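Local coordinates for eukaryotic Translation Initiation 4E (Schistosoma mansoni, PDB 3HXI), which binds the 7-methylguanosine cap of messenger RNA and so probably takes part in starting translation, a step regulated through 4E-BP, at residues Y19-R24 with D30-K35. Numbering follows the deposited sequence.
Sequences YLFQFR and DECLEK. With GTG (7-methyl-guanosine-5'-triphosphate-5'-guanosine), chain C.
The Phe21 ring takes CB of Cys32 over one face in a CH-pi contact, 3.9 Å from CB to the ring centroid, while CD2 of Leu33 and the ribose hydroxyl O3E of the cap analogue's second, unmethylated guanosine lie at its edge, near its plane. CG of Phe21 stands anti to the backbone N (chi1 176°), which sets the ring beneath CB of Cys32; SG approaches obliquely as a sulfur-aromatic contact. These contacts lie at the loop end of the beta hairpin formed by strands 11-21 and 33-41, the latter outermost in the curved antiparallel sheet of the eIF4E fold, and illustrate how a hairpin can furnish part of a ligand site. Farther along, the Tyr19 ring has CG of Lys35 over one face as the two side chains run side by side in the same direction, CE of Lys35 coming to 3.4 Å from OH of Tyr19. Between the Tyr19-Lys35 and Phe21-Leu33 pairs, Leu20 and Glu34 form a hydrogen-bonded pair through both backbones; beyond Phe21, toward the loop, N of Gln22 reaches O of Cys32 at 2.9 Å, nearly straight at 171°. Within 19-24, NH2 of Arg24 donates a hydrogen bond to O of Gln22 (2.7 Å). Phe21, Phe23 and Cys32 all meet the second guanosine, whose N2B lies 3.8 Å from SG of Cys32, and Trp29 meets the Phe21 ring as well. One face of the Phe23 ring receives the ribose hydroxyl O2E, 3.5 Å from CG of Phe23 and offset toward the rim.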
loop_
_atom_site.group_PDB
_atom_site.type_symbol
_atom_site.label_atom_id
_atom_site.label_comp_id
_atom_site.label_asym_id
_atom_site.label_seq_id
_atom_site.Cartn_x
_atom_site.Cartn_y
_atom_site.Cartn_z
ATOM N N TYR A 19 6.283 7.414 3.742
ATOM C CA TYR A 19 7.158 8.194 2.888
ATOM C C TYR A 19 6.370 9.006 1.893
ATOM O O TYR A 19 5.283 8.601 1.469
ATOM C CB TYR A 19 8.076 7.267 2.069
ATOM C CG TYR A 19 8.900 6.283 2.851
ATOM C CD1 TYR A 19 10.256 6.502 3.049
ATOM C CD2 TYR A 19 8.332 5.102 3.364
ATOM C CE1 TYR A 19 11.041 5.592 3.757
ATOM C CE2 TYR A 19 9.103 4.188 4.072
ATOM C CZ TYR A 19 10.453 4.444 4.272
ATOM O OH TYR A 19 11.229 3.549 4.972
ATOM N N LEU A 20 6.943 10.151 1.519
ATOM C CA LEU A 20 6.465 10.956 0.397
ATOM C C LEU A 20 7.450 10.889 -0.734
ATOM O O LEU A 20 8.649 11.088 -0.534
ATOM C CB LEU A 20 6.324 12.431 0.816
ATOM C CG LEU A 20 5.703 12.691 2.191
ATOM C CD1 LEU A 20 5.668 14.195 2.479
ATOM C CD2 LEU A 20 4.290 12.082 2.316
ATOM N N PHE A 21 6.944 10.613 -1.931
ATOM C CA PHE A 21 7.739 10.718 -3.148
ATOM C C PHE A 21 7.483 12.078 -3.796
ATOM O O PHE A 21 6.373 12.365 -4.210
ATOM C CB PHE A 21 7.386 9.592 -4.145
ATOM C CG PHE A 21 8.121 9.713 -5.448
ATOM C CD1 PHE A 21 9.333 9.062 -5.630
ATOM C CD2 PHE A 21 7.633 10.526 -6.463
ATOM C CE1 PHE A 21 10.040 9.202 -6.817
ATOM C CE2 PHE A 21 8.328 10.662 -7.657
ATOM C CZ PHE A 21 9.550 10.017 -7.824
ATOM N N GLN A 22 8.506 12.916 -3.887
ATOM C CA GLN A 22 8.335 14.212 -4.546
ATOM C C GLN A 22 9.404 14.423 -5.578
ATOM O O GLN A 22 10.583 14.517 -5.226
ATOM C CB GLN A 22 8.399 15.335 -3.518
ATOM C CG GLN A 22 7.286 15.318 -2.473
ATOM C CD GLN A 22 7.593 16.247 -1.318
ATOM O OE1 GLN A 22 8.522 16.009 -0.557
ATOM N NE2 GLN A 22 6.811 17.309 -1.183
ATOM N N PHE A 23 9.013 14.493 -6.850
ATOM C CA PHE A 23 10.001 14.617 -7.919
ATOM C C PHE A 23 10.598 16.018 -7.941
ATOM O O PHE A 23 9.874 17.009 -7.935
ATOM C CB PHE A 23 9.433 14.302 -9.306
ATOM C CG PHE A 23 10.290 14.834 -10.436
ATOM C CD1 PHE A 23 11.466 14.174 -10.808
ATOM C CD2 PHE A 23 9.939 16.000 -11.107
ATOM C CE1 PHE A 23 12.277 14.664 -11.829
ATOM C CE2 PHE A 23 10.740 16.498 -12.136
ATOM C CZ PHE A 23 11.915 15.822 -12.496
ATOM N N ARG A 24 11.923 16.071 -7.953
ATOM C CA ARG A 24 12.639 17.276 -8.334
ATOM C C ARG A 24 13.682 16.905 -9.376
ATOM O O ARG A 24 14.227 15.783 -9.364
ATOM C CB ARG A 24 13.274 17.970 -7.122
ATOM C CG ARG A 24 12.256 18.629 -6.174
ATOM C CD ARG A 24 11.816 17.667 -5.065
ATOM N NE ARG A 24 12.844 17.544 -4.033
ATOM C CZ ARG A 24 12.980 16.511 -3.199
ATOM N NH1 ARG A 24 13.958 16.530 -2.306
ATOM N NH2 ARG A 24 12.145 15.464 -3.240
ATOM N N ASP A 30 15.209 7.203 -6.144
ATOM C CA ASP A 30 15.159 6.905 -4.710
ATOM C C ASP A 30 15.434 8.129 -3.836
ATOM O O ASP A 30 15.023 8.173 -2.682
ATOM C CB ASP A 30 16.077 5.724 -4.347
ATOM C CG ASP A 30 17.540 5.991 -4.633
ATOM O OD1 ASP A 30 17.870 6.945 -5.365
ATOM O OD2 ASP A 30 18.376 5.214 -4.123
ATOM N N GLU A 31 16.124 9.120 -4.400
ATOM C CA GLU A 31 16.433 10.370 -3.702
ATOM C C GLU A 31 15.207 11.280 -3.592
ATOM O O GLU A 31 15.217 12.260 -2.845
ATOM C CB GLU A 31 17.560 11.109 -4.424
ATOM C CG GLU A 31 18.864 10.334 -4.428
ATOM C CD GLU A 31 19.996 11.052 -5.121
ATOM O OE1 GLU A 31 19.787 11.647 -6.203
ATOM O OE2 GLU A 31 21.122 10.988 -4.581
ATOM N N CYS A 32 14.158 10.958 -4.345
ATOM C CA CYS A 32 12.918 11.727 -4.295
ATOM C C CYS A 32 12.003 11.253 -3.172
ATOM O O CYS A 32 10.994 11.905 -2.887
ATOM C CB CYS A 32 12.160 11.659 -5.624
ATOM S SG CYS A 32 12.991 12.422 -7.052
ATOM N N LEU A 33 12.376 10.136 -2.550
ATOM C CA LEU A 33 11.650 9.559 -1.419
ATOM C C LEU A 33 12.132 10.159 -0.115
ATOM O O LEU A 33 13.346 10.335 0.088
ATOM C CB LEU A 33 11.870 8.055 -1.355
ATOM C CG LEU A 33 11.185 7.222 -2.423
ATOM C CD1 LEU A 33 11.816 5.832 -2.472
ATOM C CD2 LEU A 33 9.675 7.138 -2.184
ATOM N N GLU A 34 11.206 10.461 0.784
ATOM C CA GLU A 34 11.648 10.878 2.125
ATOM C C GLU A 34 10.742 10.327 3.194
ATOM O O GLU A 34 9.534 10.321 3.024
ATOM C CB GLU A 34 11.787 12.403 2.242
ATOM C CG GLU A 34 10.487 13.182 2.289
ATOM C CD GLU A 34 10.666 14.676 2.021
ATOM O OE1 GLU A 34 11.681 15.094 1.412
ATOM O OE2 GLU A 34 9.768 15.436 2.416
ATOM N N LYS A 35 11.350 9.858 4.280
ATOM C CA LYS A 35 10.618 9.225 5.367
ATOM C C LYS A 35 10.073 10.297 6.288
ATOM O O LYS A 35 10.841 11.012 6.934
ATOM C CB LYS A 35 11.536 8.290 6.167
ATOM C CG LYS A 35 10.755 7.278 7.063
ATOM C CD LYS A 35 11.679 6.493 8.024
ATOM C CE LYS A 35 12.646 5.567 7.299
ATOM N NZ LYS A 35 13.625 4.968 8.262
HETATM P PA GTG C . 5.748 4.995 -11.634
HETATM O O1A GTG C . 5.706 6.346 -10.973
HETATM O O2A GTG C . 5.264 3.746 -10.930
HETATM O O3A GTG C . 5.066 5.000 -13.088
HETATM P PB GTG C . 4.142 6.099 -13.772
HETATM O O1B GTG C . 2.966 6.453 -12.895
HETATM O O2B GTG C . 3.896 5.586 -15.188
HETATM O O3B GTG C . 5.179 7.321 -13.898
HETATM N N9A GTG C . 10.726 3.567 -10.256
HETATM C C8A GTG C . 9.539 3.277 -9.713
HETATM N N7A GTG C . 9.734 2.454 -8.658
HETATM C C7X GTG C . 8.635 1.929 -7.810
HETATM C C5A GTG C . 11.048 2.239 -8.556
HETATM C C6A GTG C . 11.794 1.472 -7.654
HETATM O O6A GTG C . 11.274 0.817 -6.721
HETATM N N1A GTG C . 13.139 1.431 -7.822
HETATM C C2A GTG C . 13.730 2.145 -8.831
HETATM N N2A GTG C . 15.063 2.127 -9.015
HETATM N N3A GTG C . 13.004 2.888 -9.696
HETATM C C4A GTG C . 11.667 2.944 -9.558
HETATM O O5D GTG C . 7.270 4.726 -11.979
HETATM C C5D GTG C . 7.969 5.663 -12.793
HETATM C C4D GTG C . 9.425 5.261 -12.875
HETATM O O4D GTG C . 10.009 5.415 -11.589
HETATM C C3D GTG C . 9.645 3.809 -13.248
HETATM O O3D GTG C . 9.563 3.617 -14.658
HETATM C C2D GTG C . 11.028 3.564 -12.695
HETATM O O2D GTG C . 12.014 4.072 -13.606
HETATM C C1D GTG C . 11.020 4.420 -11.433
HETATM P PG GTG C . 4.855 8.832 -14.337
HETATM O O1G GTG C . 3.413 9.198 -14.177
HETATM O O2G GTG C . 5.554 9.098 -15.658
HETATM O O5E GTG C . 5.698 9.606 -13.209
HETATM C C5E GTG C . 5.229 9.644 -11.862
HETATM C C4E GTG C . 6.144 10.512 -11.023
HETATM O O4E GTG C . 7.443 9.913 -10.988
HETATM C C3E GTG C . 6.347 11.899 -11.606
HETATM O O3E GTG C . 6.636 12.778 -10.506
HETATM C C2E GTG C . 7.605 11.774 -12.454
HETATM O O2E GTG C . 8.298 13.022 -12.618
HETATM C C1E GTG C . 8.402 10.794 -11.605
HETATM N N9B GTG C . 9.376 9.927 -12.298
HETATM C C8B GTG C . 8.803 9.060 -13.301
HETATM N N7B GTG C . 9.986 8.325 -13.739
HETATM C C5B GTG C . 11.055 8.749 -12.998
HETATM C C6B GTG C . 12.480 8.376 -12.977
HETATM O O6B GTG C . 12.867 7.484 -13.778
HETATM N N1B GTG C . 13.301 9.030 -12.105
HETATM C C2B GTG C . 12.832 10.001 -11.248
HETATM N N2B GTG C . 13.660 10.634 -10.380
HETATM N N3B GTG C . 11.532 10.385 -11.217
HETATM C C4B GTG C . 10.645 9.791 -12.041
#